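Local coordinates for protein mannitol dehydrogenase (Pseudomonas fluorescens, PDB 1LJ8) that binds NAD and probably catalyses the NAD-dependent interconversion of mannitol and fructose as a long-chain mannitol 2-dehydrogenase, at residues V34-T46 with A227-A239. Sequence-based numbering, arbitrary orientation.
With NAD (nicotinamide-adenine-dinucleotide), chain B.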
loop_
_atom_site.group_PDB
_atom_site.type_symbol
_atom_site.label_atom_id
_atom_site.label_comp_id
_atom_site.label_asym_id
_atom_site.label_seq_id
_atom_site.Cartn_x
_atom_site.Cartn_y
_atom_site.Cartn_z
ATOM N N VAL A 34 -6.846 3.924 -8.174
ATOM C CA VAL A 34 -5.961 3.501 -9.265
ATOM C C VAL A 34 -4.644 4.270 -9.168
ATOM O O VAL A 34 -4.552 5.403 -9.652
ATOM C CB VAL A 34 -6.610 3.754 -10.651
ATOM C CG1 VAL A 34 -5.621 3.292 -11.809
ATOM C CG2 VAL A 34 -7.942 2.966 -10.733
ATOM N N GLY A 35 -3.637 3.650 -8.550
ATOM C CA GLY A 35 -2.338 4.287 -8.436
ATOM C C GLY A 35 -1.322 3.412 -9.147
ATOM O O GLY A 35 -1.630 2.810 -10.208
ATOM N N GLY A 36 -0.121 3.343 -8.577
ATOM C CA GLY A 36 0.889 2.501 -9.185
ATOM C C GLY A 36 0.713 1.029 -8.862
ATOM O O GLY A 36 0.715 0.170 -9.746
ATOM N N PHE A 37 0.532 0.707 -7.587
ATOM C CA PHE A 37 0.470 -0.709 -7.214
ATOM C C PHE A 37 -0.638 -1.499 -7.873
ATOM O O PHE A 37 -0.431 -2.619 -8.338
ATOM C CB PHE A 37 0.366 -0.872 -5.682
ATOM C CG PHE A 37 0.461 -2.300 -5.245
ATOM C CD1 PHE A 37 1.617 -3.060 -5.511
ATOM C CD2 PHE A 37 -0.613 -2.906 -4.633
ATOM C CE1 PHE A 37 1.660 -4.436 -5.150
ATOM C CE2 PHE A 37 -0.597 -4.259 -4.266
ATOM C CZ PHE A 37 0.544 -5.034 -4.526
ATOM N N HIS A 38 -1.825 -0.919 -7.944
ATOM C CA HIS A 38 -2.909 -1.643 -8.602
ATOM C C HIS A 38 -2.512 -2.021 -10.021
ATOM O O HIS A 38 -2.751 -3.136 -10.486
ATOM C CB HIS A 38 -4.182 -0.761 -8.708
ATOM C CG HIS A 38 -5.201 -1.333 -9.641
ATOM N ND1 HIS A 38 -5.902 -2.486 -9.340
ATOM C CD2 HIS A 38 -5.576 -0.967 -10.893
ATOM C CE1 HIS A 38 -6.662 -2.807 -10.378
ATOM N NE2 HIS A 38 -6.480 -1.906 -11.332
ATOM N N ARG A 39 -1.896 -1.072 -10.714
ATOM C CA ARG A 39 -1.528 -1.296 -12.099
ATOM C C ARG A 39 -0.397 -2.298 -12.288
ATOM O O ARG A 39 -0.386 -3.045 -13.284
ATOM C CB ARG A 39 -1.126 0.059 -12.749
ATOM C CG ARG A 39 -2.330 1.058 -12.722
ATOM C CD ARG A 39 -2.030 2.225 -13.673
ATOM N NE ARG A 39 -0.878 2.994 -13.176
ATOM C CZ ARG A 39 -0.054 3.692 -13.966
ATOM N NH1 ARG A 39 -0.265 3.712 -15.288
ATOM N NH2 ARG A 39 0.992 4.359 -13.430
ATOM N N ALA A 40 0.553 -2.300 -11.362
ATOM C CA ALA A 40 1.710 -3.217 -11.475
ATOM C C ALA A 40 1.410 -4.615 -10.969
ATOM O O ALA A 40 2.204 -5.551 -11.223
ATOM C CB ALA A 40 2.891 -2.653 -10.645
ATOM N N HIS A 41 0.289 -4.763 -10.279
ATOM C CA HIS A 41 -0.026 -6.032 -9.621
ATOM C C HIS A 41 -1.354 -6.610 -10.068
ATOM O O HIS A 41 -1.363 -7.480 -10.919
ATOM C CB HIS A 41 0.043 -5.788 -8.091
ATOM C CG HIS A 41 -0.078 -7.025 -7.254
ATOM N ND1 HIS A 41 -1.285 -7.465 -6.766
ATOM C CD2 HIS A 41 0.865 -7.909 -6.821
ATOM C CE1 HIS A 41 -1.090 -8.576 -6.060
ATOM N NE2 HIS A 41 0.206 -8.869 -6.088
ATOM N N GLN A 42 -2.485 -6.134 -9.550
ATOM C CA GLN A 42 -3.748 -6.728 -10.011
ATOM C C GLN A 42 -4.017 -6.544 -11.501
ATOM O O GLN A 42 -4.473 -7.488 -12.178
ATOM C CB GLN A 42 -4.963 -6.151 -9.246
ATOM C CG GLN A 42 -4.880 -6.308 -7.705
ATOM C CD GLN A 42 -4.326 -5.048 -7.063
ATOM O OE1 GLN A 42 -4.972 -3.991 -7.102
ATOM N NE2 GLN A 42 -3.121 -5.140 -6.486
ATOM N N ALA A 43 -3.780 -5.342 -12.045
ATOM C CA ALA A 43 -4.049 -5.167 -13.484
ATOM C C ALA A 43 -3.038 -6.005 -14.308
ATOM O O ALA A 43 -3.359 -6.512 -15.397
ATOM C CB ALA A 43 -3.946 -3.672 -13.877
ATOM N N TYR A 44 -1.824 -6.126 -13.778
ATOM C CA TYR A 44 -0.779 -6.927 -14.427
ATOM C C TYR A 44 -1.240 -8.413 -14.549
ATOM O O TYR A 44 -1.205 -9.005 -15.631
ATOM C CB TYR A 44 0.484 -6.843 -13.571
ATOM C CG TYR A 44 1.561 -7.854 -13.915
ATOM C CD1 TYR A 44 2.350 -7.704 -15.057
ATOM C CD2 TYR A 44 1.756 -8.967 -13.106
ATOM C CE1 TYR A 44 3.330 -8.675 -15.384
ATOM C CE2 TYR A 44 2.730 -9.937 -13.422
ATOM C CZ TYR A 44 3.502 -9.766 -14.568
ATOM O OH TYR A 44 4.470 -10.708 -14.876
ATOM N N TYR A 45 -1.657 -9.028 -13.439
ATOM C CA TYR A 45 -2.085 -10.438 -13.514
ATOM C C TYR A 45 -3.335 -10.615 -14.364
ATOM O O TYR A 45 -3.480 -11.595 -15.069
ATOM C CB TYR A 45 -2.363 -10.992 -12.121
ATOM C CG TYR A 45 -1.125 -11.343 -11.312
ATOM C CD1 TYR A 45 -0.762 -10.594 -10.191
ATOM C CD2 TYR A 45 -0.381 -12.498 -11.616
ATOM C CE1 TYR A 45 0.303 -10.972 -9.377
ATOM C CE2 TYR A 45 0.664 -12.901 -10.802
ATOM C CZ TYR A 45 1.006 -12.130 -9.680
ATOM O OH TYR A 45 2.035 -12.514 -8.853
ATOM N N THR A 46 -4.258 -9.664 -14.298
ATOM C CA THR A 46 -5.468 -9.788 -15.080
ATOM C C THR A 46 -5.154 -9.695 -16.585
ATOM O O THR A 46 -5.710 -10.435 -17.387
ATOM C CB THR A 46 -6.483 -8.718 -14.642
ATOM O OG1 THR A 46 -6.701 -8.860 -13.224
ATOM C CG2 THR A 46 -7.790 -8.922 -15.402
ATOM N N ALA A 227 -5.357 -11.243 1.805
ATOM C CA ALA A 227 -4.326 -11.523 0.806
ATOM C C ALA A 227 -2.979 -11.007 1.231
ATOM O O ALA A 227 -2.872 -10.097 2.039
ATOM C CB ALA A 227 -4.688 -10.839 -0.572
HETATM N N MSE A 228 -1.946 -11.613 0.648
HETATM C CA MSE A 228 -0.621 -11.091 0.784
HETATM C C MSE A 228 -0.319 -10.574 -0.633
HETATM O O MSE A 228 -0.346 -11.365 -1.590
HETATM C CB MSE A 228 0.379 -12.179 1.082
HETATM C CG MSE A 228 1.604 -11.482 1.527
HETATM SE SE MSE A 228 2.847 -11.609 0.176
HETATM C CE MSE A 228 3.424 -12.916 1.278
ATOM N N VAL A 229 -0.070 -9.275 -0.785
ATOM C CA VAL A 229 0.192 -8.705 -2.107
ATOM C C VAL A 229 1.586 -8.126 -2.078
ATOM O O VAL A 229 1.947 -7.409 -1.134
ATOM C CB VAL A 229 -0.879 -7.631 -2.446
ATOM C CG1 VAL A 229 -2.282 -8.350 -2.459
ATOM C CG2 VAL A 229 -0.846 -6.467 -1.432
ATOM N N ASP A 230 2.402 -8.433 -3.094
ATOM C CA ASP A 230 3.776 -7.982 -2.998
ATOM C C ASP A 230 4.378 -7.620 -4.356
ATOM O O ASP A 230 4.433 -8.477 -5.226
ATOM C CB ASP A 230 4.586 -9.146 -2.373
ATOM C CG ASP A 230 5.976 -8.727 -1.872
ATOM O OD1 ASP A 230 6.288 -7.543 -1.950
ATOM O OD2 ASP A 230 6.766 -9.593 -1.383
ATOM N N ARG A 231 4.777 -6.364 -4.531
ATOM C CA ARG A 231 5.507 -5.940 -5.739
ATOM C C ARG A 231 5.901 -4.491 -5.518
ATOM O O ARG A 231 5.037 -3.609 -5.481
ATOM C CB ARG A 231 4.703 -6.071 -7.051
ATOM C CG ARG A 231 5.632 -5.713 -8.251
ATOM C CD ARG A 231 4.941 -5.938 -9.602
ATOM N NE ARG A 231 5.958 -6.456 -10.525
ATOM C CZ ARG A 231 5.713 -6.895 -11.750
ATOM N NH1 ARG A 231 4.484 -6.859 -12.247
ATOM N NH2 ARG A 231 6.709 -7.476 -12.448
ATOM N N ILE A 232 7.199 -4.253 -5.337
ATOM C CA ILE A 232 7.706 -2.895 -5.077
ATOM C C ILE A 232 7.422 -2.042 -6.303
ATOM O O ILE A 232 7.871 -2.321 -7.424
ATOM C CB ILE A 232 9.195 -2.926 -4.712
ATOM C CG1 ILE A 232 9.354 -3.599 -3.319
ATOM C CG2 ILE A 232 9.759 -1.507 -4.648
ATOM C CD1 ILE A 232 10.844 -4.094 -3.079
ATOM N N THR A 233 6.688 -0.960 -6.053
ATOM C CA THR A 233 6.217 -0.101 -7.142
ATOM C C THR A 233 6.477 1.362 -6.801
ATOM O O THR A 233 5.708 2.015 -6.080
ATOM C CB THR A 233 4.682 -0.364 -7.379
ATOM O OG1 THR A 233 4.455 -1.772 -7.658
ATOM C CG2 THR A 233 4.152 0.510 -8.582
ATOM N N PRO A 234 7.586 1.894 -7.276
ATOM C CA PRO A 234 7.928 3.298 -6.999
ATOM C C PRO A 234 6.887 4.267 -7.634
ATOM O O PRO A 234 6.044 3.843 -8.449
ATOM C CB PRO A 234 9.273 3.480 -7.724
ATOM C CG PRO A 234 9.874 2.051 -7.741
ATOM C CD PRO A 234 8.672 1.174 -8.003
HETATM N N MSE A 235 7.017 5.551 -7.287
HETATM C CA MSE A 235 6.206 6.605 -7.905
HETATM C C MSE A 235 6.810 6.849 -9.281
HETATM O O MSE A 235 8.028 6.688 -9.478
HETATM C CB MSE A 235 6.279 7.919 -7.097
HETATM C CG MSE A 235 5.907 7.736 -5.642
HETATM SE SE MSE A 235 5.929 9.503 -4.790
HETATM C CE MSE A 235 7.873 9.809 -4.835
ATOM N N THR A 236 5.969 7.174 -10.257
ATOM C CA THR A 236 6.489 7.440 -11.579
ATOM C C THR A 236 6.944 8.900 -11.587
ATOM O O THR A 236 6.180 9.805 -11.794
ATOM C CB THR A 236 5.415 7.205 -12.650
ATOM O OG1 THR A 236 5.155 5.783 -12.706
ATOM C CG2 THR A 236 5.899 7.706 -14.050
ATOM N N SER A 237 8.220 9.102 -11.339
ATOM C CA SER A 237 8.782 10.460 -11.356
ATOM C C SER A 237 9.082 10.806 -12.834
ATOM O O SER A 237 8.993 9.972 -13.753
ATOM C CB SER A 237 10.078 10.428 -10.562
ATOM O OG SER A 237 10.951 9.552 -11.263
ATOM N N THR A 238 9.434 12.062 -13.084
ATOM C CA THR A 238 9.767 12.433 -14.434
ATOM C C THR A 238 10.929 11.608 -14.957
ATOM O O THR A 238 10.947 11.204 -16.111
ATOM C CB THR A 238 10.133 13.927 -14.494
ATOM O OG1 THR A 238 8.975 14.668 -14.139
ATOM C CG2 THR A 238 10.579 14.324 -15.882
ATOM N N ALA A 239 11.923 11.368 -14.113
ATOM C CA ALA A 239 13.067 10.591 -14.569
ATOM C C ALA A 239 12.638 9.182 -14.999
ATOM O O ALA A 239 13.115 8.666 -16.010
ATOM C CB ALA A 239 14.109 10.500 -13.447
HETATM P PA NAD B . -0.393 5.825 -5.126
HETATM O O1A NAD B . -0.043 7.007 -4.380
HETATM O O2A NAD B . 0.065 5.579 -6.523
HETATM O O5B NAD B . -1.980 5.667 -5.196
HETATM C C5B NAD B . -2.764 5.687 -3.963
HETATM C C4B NAD B . -4.194 5.655 -4.541
HETATM O O4B NAD B . -5.119 5.616 -3.376
HETATM C C3B NAD B . -4.664 6.951 -5.290
HETATM O O3B NAD B . -5.544 6.511 -6.339
HETATM C C2B NAD B . -5.375 7.750 -4.188
HETATM O O2B NAD B . -6.302 8.702 -4.697
HETATM C C1B NAD B . -6.104 6.639 -3.457
HETATM N N9A NAD B . -6.514 6.944 -2.123
HETATM C C8A NAD B . -5.828 7.498 -1.061
HETATM N N7A NAD B . -6.562 7.577 0.026
HETATM C C5A NAD B . -7.786 7.046 -0.354
HETATM C C6A NAD B . -8.945 6.864 0.408
HETATM N N6A NAD B . -9.087 7.165 1.699
HETATM N N1A NAD B . -10.055 6.320 -0.224
HETATM C C2A NAD B . -10.018 5.956 -1.569
HETATM N N3A NAD B . -8.872 6.107 -2.339
HETATM C C4A NAD B . -7.779 6.667 -1.671
HETATM O O3 NAD B . 0.033 4.603 -4.207
HETATM P PN NAD B . 0.426 3.087 -4.566
HETATM O O1N NAD B . 1.882 2.994 -4.714
HETATM O O2N NAD B . -0.405 2.680 -5.703
HETATM O O5D NAD B . 0.069 2.321 -3.235
HETATM C C5D NAD B . -1.304 2.244 -2.874
HETATM C C4D NAD B . -1.390 1.185 -1.864
HETATM O O4D NAD B . -1.168 -0.143 -2.381
HETATM C C3D NAD B . -0.477 1.293 -0.589
HETATM O O3D NAD B . -0.952 2.262 0.338
HETATM C C2D NAD B . -0.405 -0.136 -0.090
HETATM O O2D NAD B . -1.469 -0.428 0.806
HETATM C C1D NAD B . -0.491 -0.970 -1.394
HETATM N N1N NAD B . 0.811 -1.443 -1.903
HETATM C C2N NAD B . 1.767 -0.637 -2.548
HETATM C C3N NAD B . 2.969 -1.208 -2.879
HETATM C C7N NAD B . 4.041 -0.330 -3.553
HETATM O O7N NAD B . 5.179 -0.811 -3.652
HETATM N N7N NAD B . 3.778 0.903 -3.931
HETATM C C4N NAD B . 3.263 -2.620 -2.552
HETATM C C5N NAD B . 2.243 -3.402 -1.928
HETATM C C6N NAD B . 0.987 -2.826 -1.586
#
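Arg-231 reaches from the loop after strand 227-230 to Ala-40 of helix 36-40. Arg-231 NH1 donates to Ala-40 O at 2.8 Å, in both the guanidinium and the carbonyl planes. The same NH1 sits over the centre of the Tyr-44 ring, 3.4 Å above its plane, and makes a cation-pi contact. The guanidinium is steeply tilted to this ring, at 67°, so it is not stacked flat on it. Its other nitrogens are also held: NH2 forms a salt bridge with Glu-87, and NE bonds Glu-259 O. Three-sided binding of this kind fixes the rotation of the buried group.

The Phe-37 ring lies between His-41 and the nicotinamide of NAD. With CG anti to the backbone N (chi1 -173°), its ring lies flat under the nicotinamide, and NAD C5N is 3.4 Å above its centre. His-41 CB lies over the opposite face, toward the rim. The ring edge meets Arg-231 O, with Phe-37 CD1 3.5 Å away, while CE2 touches Val-229 CG2.

Thr-233 turns its methyl CG2 onto the backbone of Gly-36, while OG1 rests against Ala-40 CB and bonds Arg-231 O. Its backbone grips the carboxamide twice: Thr-233 N donates to NAD O7N (2.8 Å), and Thr-233 O accepts from NAD N7N (3.1 Å). Gly-36 N and Phe-37 N bond the pyrophosphate oxygens O2A and O2N of NAD. This is the dinucleotide-binding site of a Rossmann domain: a glycine-rich turn holds the pyrophosphate through the backbone N of Gly-36 and Phe-37, and the loop after strand 227-230 fixes the nicotinamide amide.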